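Local atomic coordinates of ESX secretion system protein EccC (Thermomonospora curvata, PDB entry 4NH0), a protein that belongs to the ESX type VII secretion system, which exports proteins including EsxA and EsxB, and acts as its weakly active ATPase and possibly its translocase. Residues Ile979-Leu985 / Asp1045-Val1050; Ser318-Arg322 / Ala348-Met353; Pro686-Tyr692 / Trp892-Pro898. All coordinates share one frame; numbering follows the deposited sequence.

Contact 1 (Ile979-Leu985 / Asp1045-Val1050)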
loop_
_atom_site.group_PDB
_atom_site.type_symbol
_atom_site.label_atom_id
_atom_site.label_comp_id
_atom_site.label_asym_id
_atom_site.label_seq_id
_atom_site.Cartn_x
_atom_site.Cartn_y
_atom_site.Cartn_z
ATOM N N ILE A 979 -43.496 -14.072 40.397
ATOM C CA ILE A 979 -43.915 -15.380 39.909
ATOM C C ILE A 979 -42.672 -16.157 39.500
ATOM O O ILE A 979 -42.206 -16.057 38.366
ATOM C CB ILE A 979 -44.887 -15.275 38.723
ATOM C CG1 ILE A 979 -46.101 -14.432 39.107
ATOM C CG2 ILE A 979 -45.330 -16.660 38.275
ATOM C CD1 ILE A 979 -47.140 -14.341 38.022
ATOM N N ASP A 980 -42.131 -16.921 40.440
ATOM C CA ASP A 980 -40.866 -17.605 40.223
ATOM C C ASP A 980 -40.982 -19.089 40.546
ATOM O O ASP A 980 -40.660 -19.521 41.651
ATOM C CB ASP A 980 -39.771 -16.955 41.068
ATOM C CG ASP A 980 -38.395 -17.492 40.752
ATOM O OD1 ASP A 980 -38.224 -18.103 39.677
ATOM O OD2 ASP A 980 -37.479 -17.299 41.578
ATOM N N TYR A 981 -41.445 -19.863 39.568
ATOM C CA TYR A 981 -41.624 -21.301 39.729
ATOM C C TYR A 981 -40.318 -22.004 40.079
ATOM O O TYR A 981 -40.298 -22.928 40.890
ATOM C CB TYR A 981 -42.208 -21.914 38.454
ATOM C CG TYR A 981 -43.674 -21.621 38.234
ATOM C CD1 TYR A 981 -44.473 -21.149 39.266
ATOM C CD2 TYR A 981 -44.262 -21.828 36.994
ATOM C CE1 TYR A 981 -45.814 -20.885 39.067
ATOM C CE2 TYR A 981 -45.601 -21.568 36.786
ATOM C CZ TYR A 981 -46.372 -21.096 37.825
ATOM O OH TYR A 981 -47.707 -20.836 37.620
ATOM N N SER A 982 -39.230 -21.562 39.460
ATOM C CA SER A 982 -37.924 -22.167 39.686
ATOM C C SER A 982 -37.307 -21.675 40.987
ATOM O O SER A 982 -36.284 -22.196 41.431
ATOM C CB SER A 982 -36.987 -21.867 38.517
ATOM O OG SER A 982 -37.506 -22.380 37.303
ATOM N N ARG A 983 -37.947 -20.678 41.593
ATOM C CA ARG A 983 -37.456 -20.047 42.815
ATOM C C ARG A 983 -36.003 -19.610 42.643
ATOM O O ARG A 983 -35.093 -20.170 43.252
ATOM C CB ARG A 983 -37.607 -20.990 44.011
ATOM C CG ARG A 983 -38.905 -21.785 44.000
ATOM C CD ARG A 983 -39.254 -22.340 45.372
ATOM N NE ARG A 983 -38.108 -22.387 46.276
ATOM C CZ ARG A 983 -38.152 -22.006 47.549
ATOM N NH1 ARG A 983 -39.285 -21.552 48.067
ATOM N NH2 ARG A 983 -37.065 -22.082 48.306
ATOM N N SER A 984 -35.807 -18.608 41.793
ATOM C CA SER A 984 -34.488 -18.063 41.497
ATOM C C SER A 984 -34.356 -16.654 42.056
ATOM O O SER A 984 -33.272 -16.072 42.054
ATOM C CB SER A 984 -34.243 -18.043 39.986
ATOM O OG SER A 984 -34.038 -19.346 39.473
ATOM N N LEU A 985 -35.471 -16.109 42.529
ATOM C CA LEU A 985 -35.543 -14.699 42.891
ATOM C C LEU A 985 -35.716 -14.477 44.390
ATOM O O LEU A 985 -36.210 -13.432 44.812
ATOM C CB LEU A 985 -36.694 -14.024 42.137
ATOM C CG LEU A 985 -36.479 -13.484 40.718
ATOM C CD1 LEU A 985 -35.714 -14.451 39.830
ATOM C CD2 LEU A 985 -37.820 -13.156 40.089
ATOM N N ASP A 1045 -40.567 -14.621 36.190
ATOM C CA ASP A 1045 -39.421 -15.350 35.666
ATOM C C ASP A 1045 -39.880 -16.691 35.105
ATOM O O ASP A 1045 -40.827 -17.289 35.618
ATOM C CB ASP A 1045 -38.367 -15.555 36.756
ATOM C CG ASP A 1045 -37.006 -15.918 36.192
ATOM O OD1 ASP A 1045 -36.927 -16.313 35.012
ATOM O OD2 ASP A 1045 -36.009 -15.812 36.936
ATOM N N ASP A 1046 -39.201 -17.152 34.056
ATOM C CA ASP A 1046 -39.546 -18.400 33.379
ATOM C C ASP A 1046 -41.004 -18.397 32.931
ATOM O O ASP A 1046 -41.812 -19.192 33.405
ATOM C CB ASP A 1046 -39.270 -19.601 34.287
ATOM C CG ASP A 1046 -37.808 -19.727 34.656
ATOM O OD1 ASP A 1046 -36.955 -19.636 33.748
ATOM O OD2 ASP A 1046 -37.508 -19.914 35.854
ATOM N N TYR A 1047 -41.328 -17.494 32.012
ATOM C CA TYR A 1047 -42.700 -17.313 31.551
ATOM C C TYR A 1047 -43.204 -18.504 30.743
ATOM O O TYR A 1047 -44.408 -18.737 30.660
ATOM C CB TYR A 1047 -42.809 -16.034 30.719
ATOM C CG TYR A 1047 -44.204 -15.733 30.218
ATOM C CD1 TYR A 1047 -45.154 -15.162 31.052
ATOM C CD2 TYR A 1047 -44.567 -16.012 28.909
ATOM C CE1 TYR A 1047 -46.429 -14.884 30.599
ATOM C CE2 TYR A 1047 -45.839 -15.737 28.446
ATOM C CZ TYR A 1047 -46.766 -15.172 29.295
ATOM O OH TYR A 1047 -48.033 -14.897 28.837
ATOM N N GLU A 1048 -42.284 -19.258 30.151
ATOM C CA GLU A 1048 -42.664 -20.406 29.339
ATOM C C GLU A 1048 -43.258 -21.515 30.201
ATOM O O GLU A 1048 -44.007 -22.359 29.712
ATOM C CB GLU A 1048 -41.461 -20.937 28.551
ATOM C CG GLU A 1048 -40.444 -21.714 29.378
ATOM C CD GLU A 1048 -39.509 -20.820 30.166
ATOM O OE1 GLU A 1048 -39.680 -19.584 30.124
ATOM O OE2 GLU A 1048 -38.594 -21.355 30.824
ATOM N N MET A 1049 -42.927 -21.500 31.488
ATOM C CA MET A 1049 -43.413 -22.509 32.420
ATOM C C MET A 1049 -44.709 -22.070 33.092
ATOM O O MET A 1049 -45.358 -22.858 33.778
ATOM C CB MET A 1049 -42.351 -22.812 33.477
ATOM C CG MET A 1049 -41.115 -23.508 32.933
ATOM S SD MET A 1049 -39.696 -23.341 34.032
ATOM C CE MET A 1049 -40.396 -23.914 35.578
ATOM N N VAL A 1050 -45.082 -20.810 32.893
ATOM C CA VAL A 1050 -46.310 -20.280 33.471
ATOM C C VAL A 1050 -47.350 -20.055 32.375
ATOM O O VAL A 1050 -48.515 -19.768 32.651
ATOM C CB VAL A 1050 -46.054 -18.962 34.239
ATOM C CG1 VAL A 1050 -45.959 -17.793 33.278
ATOM C CG2 VAL A 1050 -47.145 -18.716 35.268
#

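Contact 2 (Ser318-Arg322 / Ala348-Met353). With SO4 (sulfate ion), chain C.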
loop_
_atom_site.group_PDB
_atom_site.type_symbol
_atom_site.label_atom_id
_atom_site.label_comp_id
_atom_site.label_asym_id
_atom_site.label_seq_id
_atom_site.Cartn_x
_atom_site.Cartn_y
_atom_site.Cartn_z
ATOM N N SER A 318 30.436 -9.723 -34.870
ATOM C CA SER A 318 30.637 -9.639 -33.432
ATOM C C SER A 318 32.087 -9.305 -33.099
ATOM O O SER A 318 32.357 -8.471 -32.237
ATOM C CB SER A 318 30.232 -10.952 -32.759
ATOM O OG SER A 318 30.383 -10.874 -31.353
ATOM N N GLU A 319 33.014 -9.952 -33.796
ATOM C CA GLU A 319 34.437 -9.763 -33.535
ATOM C C GLU A 319 34.918 -8.389 -33.987
ATOM O O GLU A 319 35.826 -7.813 -33.389
ATOM C CB GLU A 319 35.254 -10.858 -34.225
ATOM C CG GLU A 319 36.745 -10.803 -33.930
ATOM C CD GLU A 319 37.069 -11.102 -32.479
ATOM O OE1 GLU A 319 36.227 -11.718 -31.791
ATOM O OE2 GLU A 319 38.166 -10.721 -32.024
ATOM N N LEU A 320 34.306 -7.865 -35.044
ATOM C CA LEU A 320 34.661 -6.543 -35.546
ATOM C C LEU A 320 34.294 -5.462 -34.539
ATOM O O LEU A 320 35.073 -4.541 -34.293
ATOM C CB LEU A 320 33.971 -6.267 -36.882
ATOM C CG LEU A 320 34.204 -4.868 -37.454
ATOM C CD1 LEU A 320 35.689 -4.618 -37.651
ATOM C CD2 LEU A 320 33.451 -4.677 -38.759
ATOM N N LEU A 321 33.104 -5.580 -33.960
ATOM C CA LEU A 321 32.620 -4.606 -32.989
ATOM C C LEU A 321 33.484 -4.594 -31.734
ATOM O O LEU A 321 33.696 -3.545 -31.130
ATOM C CB LEU A 321 31.164 -4.895 -32.625
ATOM C CG LEU A 321 30.158 -4.748 -33.767
ATOM C CD1 LEU A 321 28.762 -5.142 -33.316
ATOM C CD2 LEU A 321 30.169 -3.328 -34.304
ATOM N N ARG A 322 33.979 -5.763 -31.344
ATOM C CA ARG A 322 34.876 -5.869 -30.200
ATOM C C ARG A 322 36.194 -5.170 -30.495
ATOM O O ARG A 322 36.729 -4.448 -29.657
ATOM C CB ARG A 322 35.129 -7.333 -29.844
ATOM C CG ARG A 322 33.889 -8.093 -29.424
ATOM C CD ARG A 322 34.192 -9.564 -29.200
ATOM N NE ARG A 322 35.193 -9.766 -28.158
ATOM C CZ ARG A 322 34.908 -9.931 -26.871
ATOM N NH1 ARG A 322 33.647 -9.916 -26.461
ATOM N NH2 ARG A 322 35.883 -10.111 -25.992
ATOM N N ALA A 348 26.714 -12.095 -26.831
ATOM C CA ALA A 348 27.798 -11.867 -25.887
ATOM C C ALA A 348 28.933 -11.104 -26.555
ATOM O O ALA A 348 30.108 -11.383 -26.318
ATOM C CB ALA A 348 28.302 -13.186 -25.324
ATOM N N THR A 349 28.568 -10.139 -27.394
ATOM C CA THR A 349 29.542 -9.333 -28.116
ATOM C C THR A 349 30.415 -8.531 -27.159
ATOM O O THR A 349 31.638 -8.525 -27.277
ATOM C CB THR A 349 28.854 -8.364 -29.097
ATOM O OG1 THR A 349 28.029 -9.103 -30.006
ATOM C CG2 THR A 349 29.889 -7.580 -29.887
ATOM N N PHE A 350 29.779 -7.865 -26.203
ATOM C CA PHE A 350 30.493 -6.991 -25.285
ATOM C C PHE A 350 30.725 -7.654 -23.932
ATOM O O PHE A 350 30.768 -6.984 -22.902
ATOM C CB PHE A 350 29.725 -5.682 -25.101
ATOM C CG PHE A 350 29.152 -5.137 -26.377
ATOM C CD1 PHE A 350 29.954 -4.464 -27.282
ATOM C CD2 PHE A 350 27.808 -5.300 -26.671
ATOM C CE1 PHE A 350 29.427 -3.962 -28.456
ATOM C CE2 PHE A 350 27.276 -4.800 -27.843
ATOM C CZ PHE A 350 28.087 -4.131 -28.736
ATOM N N LEU A 351 30.879 -8.974 -23.939
ATOM C CA LEU A 351 31.114 -9.715 -22.707
ATOM C C LEU A 351 32.553 -9.543 -22.234
ATOM O O LEU A 351 33.484 -10.065 -22.845
ATOM C CB LEU A 351 30.798 -11.199 -22.903
ATOM C CG LEU A 351 30.987 -12.094 -21.677
ATOM C CD1 LEU A 351 30.194 -11.560 -20.496
ATOM C CD2 LEU A 351 30.583 -13.526 -21.991
ATOM N N GLY A 352 32.726 -8.806 -21.142
ATOM C CA GLY A 352 34.045 -8.552 -20.593
ATOM C C GLY A 352 34.402 -7.079 -20.627
ATOM O O GLY A 352 35.448 -6.673 -20.125
ATOM N N MET A 353 33.523 -6.278 -21.219
ATOM C CA MET A 353 33.748 -4.843 -21.348
ATOM C C MET A 353 33.480 -4.098 -20.044
ATOM O O MET A 353 33.793 -2.915 -19.927
ATOM C CB MET A 353 32.863 -4.264 -22.455
ATOM C CG MET A 353 33.077 -4.872 -23.829
ATOM S SD MET A 353 34.413 -4.093 -24.751
ATOM C CE MET A 353 34.146 -4.791 -26.378
HETATM S S SO4 C . 29.221 -13.040 -36.616
HETATM O O1 SO4 C . 29.155 -14.494 -36.715
HETATM O O2 SO4 C . 27.917 -12.519 -36.222
HETATM O O3 SO4 C . 30.219 -12.672 -35.620
HETATM O O4 SO4 C . 29.595 -12.480 -37.911
#

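Contact 3 (Pro686-Tyr692 / Trp892-Pro898)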
loop_
_atom_site.group_PDB
_atom_site.type_symbol
_atom_site.label_atom_id
_atom_site.label_comp_id
_atom_site.label_asym_id
_atom_site.label_seq_id
_atom_site.Cartn_x
_atom_site.Cartn_y
_atom_site.Cartn_z
ATOM N N PRO A 686 5.483 5.734 19.354
ATOM C CA PRO A 686 4.122 5.233 19.591
ATOM C C PRO A 686 3.176 6.269 20.199
ATOM O O PRO A 686 1.965 6.068 20.176
ATOM C CB PRO A 686 4.348 4.076 20.564
ATOM C CG PRO A 686 5.717 3.603 20.256
ATOM C CD PRO A 686 6.501 4.833 19.919
ATOM N N GLN A 687 3.723 7.355 20.737
ATOM C CA GLN A 687 2.903 8.439 21.264
ATOM C C GLN A 687 2.549 9.441 20.173
ATOM O O GLN A 687 1.707 10.315 20.371
ATOM C CB GLN A 687 3.622 9.152 22.409
ATOM C CG GLN A 687 3.676 8.364 23.702
ATOM C CD GLN A 687 4.272 9.164 24.842
ATOM O OE1 GLN A 687 3.613 9.414 25.849
ATOM N NE2 GLN A 687 5.525 9.573 24.686
ATOM N N GLU A 688 3.200 9.310 19.022
ATOM C CA GLU A 688 2.964 10.215 17.905
ATOM C C GLU A 688 2.028 9.594 16.875
ATOM O O GLU A 688 1.258 10.298 16.225
ATOM C CB GLU A 688 4.289 10.607 17.249
ATOM C CG GLU A 688 5.160 11.508 18.109
ATOM C CD GLU A 688 6.514 11.783 17.486
ATOM O OE1 GLU A 688 7.015 12.916 17.627
ATOM O OE2 GLU A 688 7.083 10.862 16.863
ATOM N N VAL A 689 2.101 8.275 16.728
ATOM C CA VAL A 689 1.224 7.559 15.807
ATOM C C VAL A 689 0.660 6.294 16.446
ATOM O O VAL A 689 1.304 5.670 17.287
ATOM C CB VAL A 689 1.954 7.174 14.503
ATOM C CG1 VAL A 689 2.311 8.414 13.700
ATOM C CG2 VAL A 689 3.193 6.353 14.805
ATOM N N GLN A 690 -0.555 5.927 16.050
ATOM C CA GLN A 690 -1.172 4.686 16.500
ATOM C C GLN A 690 -1.858 3.987 15.332
ATOM O O GLN A 690 -2.401 4.642 14.445
ATOM C CB GLN A 690 -2.176 4.945 17.624
ATOM C CG GLN A 690 -1.554 5.413 18.929
ATOM C CD GLN A 690 -1.356 6.910 18.976
ATOM O OE1 GLN A 690 -2.183 7.672 18.479
ATOM N NE2 GLN A 690 -0.255 7.343 19.574
ATOM N N PHE A 691 -1.833 2.659 15.336
ATOM C CA PHE A 691 -2.407 1.885 14.241
ATOM C C PHE A 691 -3.436 0.877 14.736
ATOM O O PHE A 691 -3.196 0.145 15.693
ATOM C CB PHE A 691 -1.307 1.161 13.464
ATOM C CG PHE A 691 -0.272 2.079 12.885
ATOM C CD1 PHE A 691 0.849 2.431 13.617
ATOM C CD2 PHE A 691 -0.417 2.589 11.607
ATOM C CE1 PHE A 691 1.802 3.276 13.086
ATOM C CE2 PHE A 691 0.532 3.434 11.073
ATOM C CZ PHE A 691 1.643 3.778 11.813
ATOM N N TYR A 692 -4.586 0.848 14.073
ATOM C CA TYR A 692 -5.642 -0.099 14.399
ATOM C C TYR A 692 -6.120 -0.775 13.122
ATOM O O TYR A 692 -6.684 -0.130 12.238
ATOM C CB TYR A 692 -6.789 0.606 15.123
ATOM C CG TYR A 692 -6.345 1.260 16.410
ATOM C CD1 TYR A 692 -5.871 2.564 16.422
ATOM C CD2 TYR A 692 -6.378 0.566 17.609
ATOM C CE1 TYR A 692 -5.453 3.160 17.595
ATOM C CE2 TYR A 692 -5.964 1.154 18.786
ATOM C CZ TYR A 692 -5.502 2.450 18.773
ATOM O OH TYR A 692 -5.089 3.038 19.943
ATOM N N TRP A 892 11.877 0.964 22.655
ATOM C CA TRP A 892 10.904 1.884 23.232
ATOM C C TRP A 892 10.538 1.483 24.655
ATOM O O TRP A 892 10.012 0.396 24.889
ATOM C CB TRP A 892 9.646 1.945 22.368
ATOM C CG TRP A 892 8.575 2.804 22.955
ATOM C CD1 TRP A 892 7.455 2.386 23.609
ATOM C CD2 TRP A 892 8.528 4.235 22.955
ATOM N NE1 TRP A 892 6.710 3.467 24.011
ATOM C CE2 TRP A 892 7.347 4.615 23.621
ATOM C CE3 TRP A 892 9.370 5.232 22.454
ATOM C CZ2 TRP A 892 6.987 5.948 23.799
ATOM C CZ3 TRP A 892 9.010 6.554 22.631
ATOM C CH2 TRP A 892 7.830 6.900 23.298
ATOM N N HIS A 893 10.813 2.374 25.602
ATOM C CA HIS A 893 10.546 2.103 27.008
ATOM C C HIS A 893 9.572 3.118 27.592
ATOM O O HIS A 893 9.849 3.742 28.614
ATOM C CB HIS A 893 11.849 2.108 27.807
ATOM C CG HIS A 893 12.907 1.218 27.235
ATOM N ND1 HIS A 893 12.944 -0.140 27.472
ATOM C CD2 HIS A 893 13.963 1.489 26.433
ATOM C CE1 HIS A 893 13.980 -0.666 26.843
ATOM N NE2 HIS A 893 14.615 0.301 26.205
ATOM N N GLY A 894 8.429 3.277 26.934
ATOM C CA GLY A 894 7.410 4.202 27.390
ATOM C C GLY A 894 6.017 3.654 27.164
ATOM O O GLY A 894 5.854 2.464 26.900
ATOM N N PRO A 895 5.001 4.521 27.267
ATOM C CA PRO A 895 3.609 4.113 27.056
ATOM C C PRO A 895 3.365 3.647 25.625
ATOM O O PRO A 895 3.756 4.333 24.681
ATOM C CB PRO A 895 2.817 5.387 27.364
ATOM C CG PRO A 895 3.783 6.495 27.146
ATOM C CD PRO A 895 5.116 5.958 27.566
ATOM N N THR A 896 2.730 2.491 25.474
ATOM C CA THR A 896 2.453 1.935 24.156
ATOM C C THR A 896 1.177 2.524 23.570
ATOM O O THR A 896 0.604 3.461 24.123
ATOM C CB THR A 896 2.320 0.403 24.208
ATOM O OG1 THR A 896 1.208 0.046 25.036
ATOM C CG2 THR A 896 3.585 -0.221 24.772
ATOM N N ALA A 897 0.737 1.970 22.446
ATOM C CA ALA A 897 -0.497 2.414 21.811
ATOM C C ALA A 897 -1.704 1.940 22.607
ATOM O O ALA A 897 -1.771 0.776 22.999
ATOM C CB ALA A 897 -0.570 1.909 20.382
ATOM N N PRO A 898 -2.660 2.847 22.852
ATOM C CA PRO A 898 -3.876 2.531 23.608
ATOM C C PRO A 898 -4.672 1.409 22.955
ATOM O O PRO A 898 -4.928 1.465 21.755
ATOM C CB PRO A 898 -4.659 3.846 23.580
ATOM C CG PRO A 898 -3.634 4.893 23.338
ATOM C CD PRO A 898 -2.623 4.259 22.440
#

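Contact 1 (Ile979-Leu985 / Asp1045-Val1050)
The phenol ring of Y981 meets the 1045-1050 loop with one edge, near whose plane lies the carbonyl of M1049, with CE2 of Y981 3.3 Å from O of M1049. V1050 reaches the same ring obliquely, its CG2 lying 3.6 Å from CZ of Y981, and the ring and the valine branch cross at about a right angle. Two acidic side chains, D980 and D1045, lie side by side and point the same way, like charges set close together with OD1 of D980 and OD2 of D1045 4.2 Å from each other. OD2 of D1045 accepts a hydrogen bond from OG of the P-loop residue S955. Both segments begin at the ends of neighbouring parallel strands, 974-980 and 1039-1045, in the third FtsK domain. A hydrophobic strand ending at D1045 and followed by D1046 is consistent with a Walker B motif, and D1046 touches the bound ATP. The backbone link is D1045 N to I979 O, 3.1 Å with an N-H...O angle of 157°. Further along, the hydroxyl OG of S982 donates to OD2 of D1046 at 2.9 Å, coming from above the carboxylate plane. With CG anti to its carbonyl carbon (chi1 -68°), M1049 sends its bent chain toward Y981, and CE of M1049 ends 3.9 Å from CB of Y981. With an alanine in place of Y981, V1050 CG2 would probably lose its aromatic cover and a gap would open beside the M1049 carbonyl. Deeper in, CG2 of I979 packs on CG2 of V1050 at 4.1 Å.

Contact 2 (Ser318-Arg322 / Ala348-Met353)
The carbonyl O of T349 takes a hydrogen bond from NH1 of R322, at 2.6 Å and an N-H...O angle of 132°. The contact belongs to the first FtsK domain, a P-loop NTPase: S318 and R322 lie on helix 317-329, whose first residues, S318 among them, complete the Walker A motif, and 348-353 belongs to the loop after strand 337-343. A bend at chi3 (60°) folds the R322 chain back over the T349 carbonyl, and NH1 approaches from above the carbonyl plane instead of along a lone pair. L351 O lies near the guanidinium plane, at its edge, 3.6 Å from NH1 of R322. The guanidinium group also makes a cation-pi contact with F576, which ties helix 317-329 to helix 575-583.

One turn earlier on the helix, S318 OG and T349 OG1 share a hydrogen bond of 3.2 Å. The backbone N of S318 donates to O3 of the sulfate at 3.1 Å, and G314, S315 and K317 also bind this ion, which thus sits in the predicted ATP site. T349 therefore stands beside the phosphate-binding loop, its side chain about 8 Å from that of E425, the inferred active-site residue. The methyl of T349 is enclosed on two sides: CG2 of T349 lies 4.0 Å from CB of L321, and it rests over the centre of one face of the F350 ring. At the far end, CE of M353 touches CA of R322 at 4.0 Å.

Contact 3 (Pro686-Tyr692 / Trp892-Pro898)
Segments 686-692 and 892-898 run in the same general sense, with W892 near P686 and P898 near Y692, and their backbones come closest at Q690 and A897, whose CA atoms are 5.8 Å apart. In the second FtsK domain, of P-loop NTPase fold, strand 689-694 is an inner strand of the sheet, between 767-772 and 710-714; the chain on its way from helix 877-891 to strand 907-908 of the third sheet packs across its beginning and the turn leading into it. The principal side-chain contact is a CH-pi interaction: CD of P686 sits 3.7 Å from the centroid of the six-membered ring of W892, just 11° off the ring normal. With CG anti to the backbone N (chi1 176°), the indole of W892 is carried toward P686. Its opposite face is covered by its own chain, where G894 N lies 3.4 Å above the indole plane, toward the rim. The indole NE1 of W892 donates to P895 O at 3.2 Å, meeting that carbonyl from well above its plane, a bond that helps to fix how the ring is turned.

Q687, its chain extended, crosses the indole at about a right angle and brings NE2 to the ring edge, 3.8 Å from CH2 of W892, while its amide oxygen faces the P895 ring. The Y692 hydroxyl donates to P898 O, which lies at the edge of the tyrosine ring and in its plane, though the modelled bond is doubtfully short. Q690 is bent at chi2, which brings NE2 of Q690 back to P686 O for a hydrogen bond of 2.6 Å; its OE1 accepts from the G766 amide. CG of Q690 packs against the P898 ring and against CB of A897, the latter at 3.9 Å.

Overall arrangement
The three contacts follow one another along an elongated chain: contact 2 in the first FtsK domain, contact 1 in the third, and contact 3 where the chain leading to the third packs on the second. Contacts 1 and 2 lie on opposite sides of the chain's centre, their own centres 98 Å apart. Contact 3 is between, its nearest atoms about 38 Å from those of contact 1 and about 46 Å from those of contact 2. In contact 1, D1046 has its side chain about 4 Å from bound ATP and also about 4 Å from magnesium, whereas the predicted ATP site that includes S318 of contact 2 holds a sulfate. Contact 3 is structural packing away from the annotated sites.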